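PDB 3TDG: disulfide isomerase DsbG N-terminal domain-containing protein from Helicobacter pylori, which is a thioredoxin-fold oxidoreductase of the DsbG family that probably reduces or isomerises disulfide bonds in proteins. Local coordinates for residues A[159-165]-A[257-261]; A[155-159]-A[184-190]; A[135-141]-A[176-182]. All blocks are in the same frame, centred on the assembly; numbering follows the deposited sequence.

In the fold
All three contacts lie in the thioredoxin-like domain. Along the chain their segments come in the order 135-141, 155-159, 159-165, 176-182, 184-190, 257-261. Contact 1 and contact 2 have centres about 11 Å apart and share Cys159. The mixed sheet runs 137-139, 177-182, 150-155, 259-262. Contact 3 pairs its first two strands, on the far edge from strand 259-262 of contact 1. Its centre is about 14 Å from that of contact 1 and 18 Å from that of contact 2. Ser155 of contact 2 ends strand 150-155 and lies beside Val181. Contacts 1 and 2 thus surround the CxxC pair, the probable redox site. Contact 3 builds the sheet beneath, with Met180 near the pair.

Contact 1 (A[159-165]-A[257-261]); sequences CPHCQKE and VPFLY
Cys162 meets the loop residues Val257 and Pro258 through its sulfur, and this is the tight part of the contact. SG lies 3.5 Å from Val257 CG2 and 3.6 Å from Pro258 CD. It is also 3.5 Å from Pro258 N, an approach that is not a hydrogen bond. The peptide bond before Pro258 is cis. The Pro258 ring reaches the first turn of the helix, its CD 3.8 Å from His161 CB. Cys159 touches more lightly, its SG 4.0 Å from Val257 CG2. That sulfur stands anti to its own backbone nitrogen (chi1 168°), which carries it back over the helix start. There it accepts a capping bond from Cys162 N, at 3.5 Å. Both cysteines are modelled as free thiols. Toward Glu165 the packing is looser. Glu165 CB is 4.0 Å from Pro258 CG, and the bent Glu165 chain brings the carboxylate up to the methyls of Leu260 from the opposite direction. A weak hydrogen bond from His172 reaches Glu165 OE2. The imidazole of His161 leads away from the proline and is exposed. A CxxC pair at a helix start facing a cis-proline is the hallmark of the thioredoxin-fold active site.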
loop_
_atom_site.group_PDB
_atom_site.type_symbol
_atom_site.label_atom_id
_atom_site.label_comp_id
_atom_site.label_asym_id
_atom_site.label_seq_id
_atom_site.Cartn_x
_atom_site.Cartn_y
_atom_site.Cartn_z
ATOM N N CYS A 159 22.537 13.019 -23.853
ATOM C CA CYS A 159 22.825 11.640 -23.540
ATOM C C CYS A 159 23.443 10.990 -24.770
ATOM O O CYS A 159 22.811 10.952 -25.820
ATOM C CB CYS A 159 21.533 10.940 -23.105
ATOM S SG CYS A 159 21.578 9.142 -22.983
ATOM N N PRO A 160 24.700 10.506 -24.662
ATOM C CA PRO A 160 25.325 9.838 -25.807
ATOM C C PRO A 160 24.547 8.645 -26.335
ATOM O O PRO A 160 24.495 8.442 -27.542
ATOM C CB PRO A 160 26.683 9.397 -25.242
ATOM C CG PRO A 160 27.014 10.525 -24.291
ATOM C CD PRO A 160 25.687 10.772 -23.598
ATOM N N HIS A 161 23.925 7.865 -25.460
ATOM C CA HIS A 161 23.090 6.759 -25.957
ATOM C C HIS A 161 21.863 7.235 -26.749
ATOM O O HIS A 161 21.437 6.596 -27.721
ATOM C CB HIS A 161 22.722 5.814 -24.814
ATOM C CG HIS A 161 23.804 4.831 -24.497
ATOM N ND1 HIS A 161 23.662 3.474 -24.707
ATOM C CD2 HIS A 161 25.066 5.011 -24.031
ATOM C CE1 HIS A 161 24.781 2.858 -24.356
ATOM N NE2 HIS A 161 25.648 3.767 -23.947
ATOM N N CYS A 162 21.309 8.375 -26.349
ATOM C CA CYS A 162 20.214 8.994 -27.110
ATOM C C CYS A 162 20.709 9.581 -28.432
ATOM O O CYS A 162 19.995 9.542 -29.432
ATOM C CB CYS A 162 19.478 10.033 -26.263
ATOM S SG CYS A 162 18.653 9.298 -24.822
ATOM N N GLN A 163 21.936 10.102 -28.440
ATOM C CA GLN A 163 22.567 10.565 -29.676
ATOM C C GLN A 163 22.743 9.422 -30.672
ATOM O O GLN A 163 22.481 9.590 -31.862
ATOM C CB GLN A 163 23.921 11.201 -29.396
ATOM C CG GLN A 163 23.881 12.599 -28.851
ATOM C CD GLN A 163 25.281 13.097 -28.563
ATOM O OE1 GLN A 163 25.984 12.536 -27.723
ATOM N NE2 GLN A 163 25.711 14.134 -29.288
ATOM N N LYS A 164 23.169 8.257 -30.169
ATOM C CA LYS A 164 23.271 7.041 -30.982
ATOM C C LYS A 164 21.899 6.599 -31.482
ATOM O O LYS A 164 21.719 6.310 -32.673
ATOM C CB LYS A 164 23.962 5.914 -30.191
ATOM C CG LYS A 164 23.626 4.494 -30.675
ATOM C CD LYS A 164 24.469 3.468 -29.919
ATOM C CE LYS A 164 23.640 2.308 -29.395
ATOM N NZ LYS A 164 24.013 2.070 -27.977
ATOM N N GLU A 165 20.929 6.540 -30.574
ATOM C CA GLU A 165 19.552 6.255 -30.956
ATOM C C GLU A 165 19.049 7.241 -32.038
ATOM O O GLU A 165 18.385 6.836 -32.996
ATOM C CB GLU A 165 18.637 6.252 -29.725
ATOM C CG GLU A 165 17.148 6.033 -30.039
ATOM C CD GLU A 165 16.847 4.693 -30.731
ATOM O OE1 GLU A 165 17.444 3.666 -30.356
ATOM O OE2 GLU A 165 15.987 4.660 -31.638
ATOM N N VAL A 257 16.809 6.549 -20.241
ATOM C CA VAL A 257 16.692 6.876 -21.657
ATOM C C VAL A 257 17.881 6.274 -22.421
ATOM O O VAL A 257 18.899 5.981 -21.818
ATOM C CB VAL A 257 16.640 8.403 -21.882
ATOM C CG1 VAL A 257 15.387 9.035 -21.203
ATOM C CG2 VAL A 257 17.928 9.078 -21.384
ATOM N N PRO A 258 17.751 6.071 -23.746
ATOM C CA PRO A 258 16.525 6.227 -24.535
ATOM C C PRO A 258 15.522 5.130 -24.163
ATOM O O PRO A 258 15.904 3.969 -24.006
ATOM C CB PRO A 258 17.001 6.059 -25.981
ATOM C CG PRO A 258 18.312 5.321 -25.885
ATOM C CD PRO A 258 18.912 5.687 -24.568
ATOM N N PHE A 259 14.261 5.506 -23.998
ATOM C CA PHE A 259 13.194 4.554 -23.722
ATOM C C PHE A 259 12.299 4.466 -24.961
ATOM O O PHE A 259 11.718 5.470 -25.394
ATOM C CB PHE A 259 12.410 5.016 -22.497
ATOM C CG PHE A 259 11.307 4.084 -22.080
ATOM C CD1 PHE A 259 11.512 3.174 -21.048
ATOM C CD2 PHE A 259 10.058 4.136 -22.695
ATOM C CE1 PHE A 259 10.497 2.300 -20.643
ATOM C CE2 PHE A 259 9.029 3.275 -22.304
ATOM C CZ PHE A 259 9.249 2.350 -21.276
ATOM N N LEU A 260 12.203 3.279 -25.552
ATOM C CA LEU A 260 11.317 3.089 -26.693
ATOM C C LEU A 260 10.058 2.320 -26.279
ATOM O O LEU A 260 10.118 1.403 -25.445
ATOM C CB LEU A 260 12.036 2.392 -27.840
ATOM C CG LEU A 260 13.024 3.193 -28.689
ATOM C CD1 LEU A 260 14.211 3.724 -27.874
ATOM C CD2 LEU A 260 13.530 2.323 -29.840
ATOM N N TYR A 261 8.918 2.709 -26.834
ATOM C CA TYR A 261 7.647 2.062 -26.507
ATOM C C TYR A 261 6.752 2.024 -27.734
ATOM O O TYR A 261 6.373 3.077 -28.283
ATOM C CB TYR A 261 6.959 2.770 -25.334
ATOM C CG TYR A 261 5.616 2.193 -24.918
ATOM C CD1 TYR A 261 5.494 0.862 -24.477
ATOM C CD2 TYR A 261 4.464 2.982 -24.950
ATOM C CE1 TYR A 261 4.246 0.335 -24.094
ATOM C CE2 TYR A 261 3.226 2.477 -24.569
ATOM C CZ TYR A 261 3.116 1.154 -24.142
ATOM O OH TYR A 261 1.876 0.669 -23.767
#

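Contact 2 (A[155-159]-A[184-190]); sequences SDPMC and GWLGVNS
The carboxylate of Asp156 is the flat group at the centre, and the Leu186 side chain lies over one of its faces. Leu186 CD1 stands almost straight above Asp156 CG, at 3.9 Å. The ring of Pro157 lies on the other face. OD2 accepts from Ser190 OG at 2.6 Å on its syn lone pair. On its anti lone pair it takes Met158 N at 2.9 Å, which closes an Asx turn. OD1 receives two backbone donors. Trp185 N, at 2.9 Å, comes nearly along the C-O axis, and Leu186 N, at 2.8 Å, comes from the syn side, 35° out of the carboxylate plane. With CG anti to the backbone nitrogen (chi1 -172°), Asp156 extends toward these donors. The indole of Trp185 leads away from the carboxylate and stacks with Phe249. Leu186 CD1 also touches Cys159 CB at 3.6 Å. Met158 bends at chi2 and chi3, and its side chain passes obliquely over Asn189 CB, with CG at 3.8 Å and CE almost as near. Pro157 rests on the start of helix 188-206, its CG 3.8 Å from Ser190 O. Four hydrogen bonds therefore grip one buried carboxylate and fix its rotation. They would be expected to stabilise the ionised form. They also tie the loop that leads into the CxxC helix to the loop before helix 188-206.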
loop_
_atom_site.group_PDB
_atom_site.type_symbol
_atom_site.label_atom_id
_atom_site.label_comp_id
_atom_site.label_asym_id
_atom_site.label_seq_id
_atom_site.Cartn_x
_atom_site.Cartn_y
_atom_site.Cartn_z
ATOM N N SER A 155 13.821 10.589 -24.917
ATOM C CA SER A 155 15.187 10.885 -25.318
ATOM C C SER A 155 15.684 12.197 -24.682
ATOM O O SER A 155 14.947 13.192 -24.635
ATOM C CB SER A 155 15.266 10.982 -26.836
ATOM O OG SER A 155 16.601 11.235 -27.287
ATOM N N ASP A 156 16.926 12.170 -24.194
ATOM C CA ASP A 156 17.572 13.323 -23.573
ATOM C C ASP A 156 18.656 13.810 -24.542
ATOM O O ASP A 156 19.450 13.016 -25.032
ATOM C CB ASP A 156 18.167 12.919 -22.223
ATOM C CG ASP A 156 18.682 14.112 -21.411
ATOM O OD1 ASP A 156 18.064 14.407 -20.365
ATOM O OD2 ASP A 156 19.700 14.750 -21.811
ATOM N N PRO A 157 18.670 15.120 -24.849
ATOM C CA PRO A 157 19.627 15.642 -25.823
ATOM C C PRO A 157 21.094 15.745 -25.329
ATOM O O PRO A 157 21.968 16.068 -26.135
ATOM C CB PRO A 157 19.055 17.020 -26.186
ATOM C CG PRO A 157 18.154 17.401 -25.064
ATOM C CD PRO A 157 17.870 16.187 -24.215
ATOM N N MET A 158 21.349 15.482 -24.044
ATOM C CA MET A 158 22.719 15.432 -23.499
ATOM C C MET A 158 23.182 13.994 -23.227
ATOM O O MET A 158 24.104 13.762 -22.456
ATOM C CB MET A 158 22.850 16.277 -22.215
ATOM C CG MET A 158 22.723 17.815 -22.403
ATOM S SD MET A 158 23.778 18.584 -23.666
ATOM C CE MET A 158 25.345 18.699 -22.782
ATOM N N CYS A 159 22.537 13.019 -23.853
ATOM C CA CYS A 159 22.825 11.640 -23.540
ATOM C C CYS A 159 23.443 10.990 -24.770
ATOM O O CYS A 159 22.811 10.952 -25.820
ATOM C CB CYS A 159 21.533 10.940 -23.105
ATOM S SG CYS A 159 21.578 9.142 -22.983
ATOM N N GLY A 184 14.175 16.926 -20.388
ATOM C CA GLY A 184 15.271 17.595 -19.692
ATOM C C GLY A 184 15.640 16.807 -18.451
ATOM O O GLY A 184 15.537 17.324 -17.353
ATOM N N TRP A 185 16.082 15.558 -18.631
ATOM C CA TRP A 185 16.165 14.571 -17.540
ATOM C C TRP A 185 17.533 14.506 -16.844
ATOM O O TRP A 185 17.610 14.330 -15.614
ATOM C CB TRP A 185 15.727 13.205 -18.109
ATOM C CG TRP A 185 16.041 11.861 -17.370
ATOM C CD1 TRP A 185 16.733 10.791 -17.889
ATOM C CD2 TRP A 185 15.585 11.436 -16.078
ATOM N NE1 TRP A 185 16.772 9.747 -16.985
ATOM C CE2 TRP A 185 16.082 10.119 -15.864
ATOM C CE3 TRP A 185 14.846 12.048 -15.064
ATOM C CZ2 TRP A 185 15.837 9.405 -14.688
ATOM C CZ3 TRP A 185 14.615 11.342 -13.898
ATOM C CH2 TRP A 185 15.106 10.039 -13.718
ATOM N N LEU A 186 18.606 14.666 -17.614
ATOM C CA LEU A 186 19.941 14.375 -17.069
ATOM C C LEU A 186 20.640 15.547 -16.363
ATOM O O LEU A 186 21.586 15.339 -15.619
ATOM C CB LEU A 186 20.840 13.711 -18.117
ATOM C CG LEU A 186 20.367 12.316 -18.561
ATOM C CD1 LEU A 186 21.277 11.780 -19.646
ATOM C CD2 LEU A 186 20.287 11.335 -17.387
ATOM N N GLY A 187 20.144 16.763 -16.565
ATOM C CA GLY A 187 20.703 17.956 -15.913
ATOM C C GLY A 187 20.213 19.242 -16.550
ATOM O O GLY A 187 19.250 19.242 -17.308
ATOM N N VAL A 188 20.886 20.345 -16.246
ATOM C CA VAL A 188 20.453 21.675 -16.677
ATOM C C VAL A 188 20.546 21.855 -18.197
ATOM O O VAL A 188 19.633 22.387 -18.826
ATOM C CB VAL A 188 21.267 22.789 -15.945
ATOM C CG1 VAL A 188 21.031 24.152 -16.586
ATOM C CG2 VAL A 188 20.906 22.823 -14.468
ATOM N N ASN A 189 21.654 21.421 -18.777
ATOM C CA ASN A 189 21.844 21.532 -20.223
ATOM C C ASN A 189 20.824 20.713 -21.030
ATOM O O ASN A 189 20.444 21.113 -22.136
ATOM C CB ASN A 189 23.279 21.163 -20.602
ATOM C CG ASN A 189 24.291 22.248 -20.208
ATOM O OD1 ASN A 189 23.959 23.437 -20.143
ATOM N ND2 ASN A 189 25.532 21.833 -19.942
ATOM N N SER A 190 20.381 19.589 -20.457
ATOM C CA SER A 190 19.315 18.763 -21.041
ATOM C C SER A 190 18.020 19.587 -21.132
ATOM O O SER A 190 17.443 19.745 -22.211
ATOM C CB SER A 190 19.067 17.513 -20.180
ATOM O OG SER A 190 20.201 16.656 -20.135
#

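Contact 3 (A[135-141]-A[176-182]); sequences YAIELPS and NTVRMVV. With FMT (formic acid), chain C.
An antiparallel strand pair at the edge of the mixed sheet joins 137-139 to 177-182. Their axes run at 160° and come within 4.6 Å. Ile137 with Met180 and Leu139 with Val178 are hydrogen-bonded pairs, each with two backbone bonds. Between them Glu138 and Arg179 form a non-hydrogen-bonded pair. Their side chains lie side by side and point the same way. Arg179 is extended from CG to NE, and its NE gives Glu138 OE1 a 2.7 Å bond within the salt bridge. The donor stands above the carboxylate plane, 43° out of it, although the two flat groups are only 18° apart. NH2 adds a weak bond to the same oxygen, and NH1 is held by Tyr152. Beside this pair, Glu138 CG packs on Thr177 CG2 at 3.6 Å. Thr177 OG1 accepts from Ser141 N at 3.1 Å and also bonds Lys147 O. On the other sheet face Ile137 CD1 meets Val182 CG2 at 4.0 Å, and helices 169-175 and 211-222 pack against residues of this face. Just before strand 137-139, Tyr135 OH donates to Val182 O at 2.7 Å, while CE2 of its ring lies 4.0 Å from Val181 CG1. A water joins Tyr135 O, Met180 O and Val182 N where the strands part. On the outer edge of 137-139, Glu138 N bonds O2 of a formic acid molecule, probably from crystallisation, at 2.8 Å. A first strand running antiparallel to its inner neighbour at the sheet edge is the thioredoxin-fold variant found in DsbA-like proteins.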
loop_
_atom_site.group_PDB
_atom_site.type_symbol
_atom_site.label_atom_id
_atom_site.label_comp_id
_atom_site.label_asym_id
_atom_site.label_seq_id
_atom_site.Cartn_x
_atom_site.Cartn_y
_atom_site.Cartn_z
ATOM N N TYR A 135 3.819 18.658 -27.302
ATOM C CA TYR A 135 5.151 18.401 -26.768
ATOM C C TYR A 135 5.944 17.395 -27.630
ATOM O O TYR A 135 7.108 17.665 -28.010
ATOM C CB TYR A 135 5.083 17.979 -25.299
ATOM C CG TYR A 135 6.430 18.034 -24.616
ATOM C CD1 TYR A 135 6.813 19.164 -23.887
ATOM C CD2 TYR A 135 7.332 16.974 -24.717
ATOM C CE1 TYR A 135 8.031 19.243 -23.279
ATOM C CE2 TYR A 135 8.584 17.038 -24.112
ATOM C CZ TYR A 135 8.924 18.174 -23.391
ATOM O OH TYR A 135 10.141 18.263 -22.763
ATOM N N ALA A 136 5.319 16.259 -27.958
ATOM C CA ALA A 136 5.996 15.218 -28.742
ATOM C C ALA A 136 6.209 15.703 -30.142
ATOM O O ALA A 136 5.377 16.451 -30.665
ATOM C CB ALA A 136 5.181 13.908 -28.770
ATOM N N ILE A 137 7.313 15.262 -30.752
ATOM C CA ILE A 137 7.604 15.569 -32.135
ATOM C C ILE A 137 7.227 14.354 -32.940
ATOM O O ILE A 137 7.934 13.335 -32.910
ATOM C CB ILE A 137 9.095 15.860 -32.372
ATOM C CG1 ILE A 137 9.549 17.035 -31.515
ATOM C CG2 ILE A 137 9.373 16.096 -33.869
ATOM C CD1 ILE A 137 11.001 16.986 -31.161
ATOM N N GLU A 138 6.116 14.456 -33.657
ATOM C CA GLU A 138 5.615 13.334 -34.432
ATOM C C GLU A 138 6.137 13.373 -35.869
ATOM O O GLU A 138 5.898 14.328 -36.607
ATOM C CB GLU A 138 4.079 13.288 -34.389
ATOM C CG GLU A 138 3.510 12.048 -35.072
ATOM C CD GLU A 138 2.012 11.874 -34.882
ATOM O OE1 GLU A 138 1.527 11.790 -33.730
ATOM O OE2 GLU A 138 1.317 11.779 -35.904
ATOM N N LEU A 139 6.866 12.327 -36.253
ATOM C CA LEU A 139 7.394 12.199 -37.605
ATOM C C LEU A 139 6.753 10.999 -38.310
ATOM O O LEU A 139 7.017 9.859 -37.936
ATOM C CB LEU A 139 8.920 12.072 -37.568
ATOM C CG LEU A 139 9.633 13.120 -36.708
ATOM C CD1 LEU A 139 11.012 12.632 -36.272
ATOM C CD2 LEU A 139 9.703 14.478 -37.417
ATOM N N PRO A 140 5.887 11.257 -39.318
ATOM C CA PRO A 140 5.202 10.165 -40.022
ATOM C C PRO A 140 6.183 9.270 -40.782
ATOM O O PRO A 140 7.169 9.770 -41.332
ATOM C CB PRO A 140 4.263 10.899 -40.998
ATOM C CG PRO A 140 4.842 12.275 -41.143
ATOM C CD PRO A 140 5.462 12.584 -39.808
ATOM N N SER A 141 5.925 7.963 -40.808
ATOM C CA SER A 141 6.810 7.029 -41.531
ATOM C C SER A 141 7.032 7.448 -42.970
ATOM O O SER A 141 6.142 8.018 -43.594
ATOM C CB SER A 141 6.286 5.593 -41.505
ATOM O OG SER A 141 4.888 5.567 -41.633
ATOM N N ASN A 176 7.862 2.750 -38.723
ATOM C CA ASN A 176 6.903 3.360 -37.788
ATOM C C ASN A 176 6.719 4.860 -37.972
ATOM O O ASN A 176 7.536 5.522 -38.588
ATOM C CB ASN A 176 7.350 3.165 -36.331
ATOM C CG ASN A 176 7.338 1.725 -35.890
ATOM O OD1 ASN A 176 6.393 1.265 -35.252
ATOM N ND2 ASN A 176 8.412 1.017 -36.192
ATOM N N THR A 177 5.640 5.387 -37.406
ATOM C CA THR A 177 5.577 6.807 -37.110
ATOM C C THR A 177 6.156 6.960 -35.717
ATOM O O THR A 177 5.720 6.297 -34.781
ATOM C CB THR A 177 4.145 7.373 -37.209
ATOM O OG1 THR A 177 3.838 7.589 -38.589
ATOM C CG2 THR A 177 4.020 8.716 -36.469
ATOM N N VAL A 178 7.156 7.826 -35.608
ATOM C CA VAL A 178 7.852 8.073 -34.349
ATOM C C VAL A 178 7.334 9.326 -33.651
ATOM O O VAL A 178 7.224 10.389 -34.268
ATOM C CB VAL A 178 9.380 8.184 -34.589
ATOM C CG1 VAL A 178 10.111 8.763 -33.352
ATOM C CG2 VAL A 178 9.939 6.824 -34.992
ATOM N N ARG A 179 6.988 9.177 -32.373
ATOM C CA ARG A 179 6.746 10.310 -31.493
ATOM C C ARG A 179 7.917 10.472 -30.528
ATOM O O ARG A 179 7.992 9.804 -29.485
ATOM C CB ARG A 179 5.435 10.158 -30.726
ATOM C CG ARG A 179 4.212 10.116 -31.647
ATOM C CD ARG A 179 2.928 10.017 -30.880
ATOM N NE ARG A 179 1.805 9.967 -31.816
ATOM C CZ ARG A 179 0.592 9.516 -31.523
ATOM N NH1 ARG A 179 0.316 9.072 -30.305
ATOM N NH2 ARG A 179 -0.348 9.528 -32.457
ATOM N N MET A 180 8.825 11.369 -30.884
ATOM C CA MET A 180 9.986 11.618 -30.060
ATOM C C MET A 180 9.659 12.616 -28.927
ATOM O O MET A 180 9.215 13.737 -29.181
ATOM C CB MET A 180 11.124 12.128 -30.937
ATOM C CG MET A 180 12.470 12.080 -30.249
ATOM S SD MET A 180 13.776 12.060 -31.469
ATOM C CE MET A 180 15.156 12.583 -30.451
ATOM N N VAL A 181 9.881 12.189 -27.689
ATOM C CA VAL A 181 9.612 12.999 -26.513
ATOM C C VAL A 181 10.962 13.419 -25.923
ATOM O O VAL A 181 11.661 12.594 -25.314
ATOM C CB VAL A 181 8.788 12.201 -25.476
ATOM C CG1 VAL A 181 8.532 13.019 -24.206
ATOM C CG2 VAL A 181 7.454 11.731 -26.099
ATOM N N VAL A 182 11.337 14.682 -26.143
ATOM C CA VAL A 182 12.668 15.178 -25.772
ATOM C C VAL A 182 12.611 15.790 -24.372
ATOM O O VAL A 182 11.975 16.827 -24.160
ATOM C CB VAL A 182 13.251 16.170 -26.826
ATOM C CG1 VAL A 182 14.694 16.594 -26.467
ATOM C CG2 VAL A 182 13.241 15.543 -28.185
HETATM C C FMT C . 5.617 17.383 -35.337
HETATM O O1 FMT C . 5.679 18.537 -35.794
HETATM O O2 FMT C . 5.395 17.106 -34.153
HETATM O O HOH W 1 9.635 16.217 -27.683
#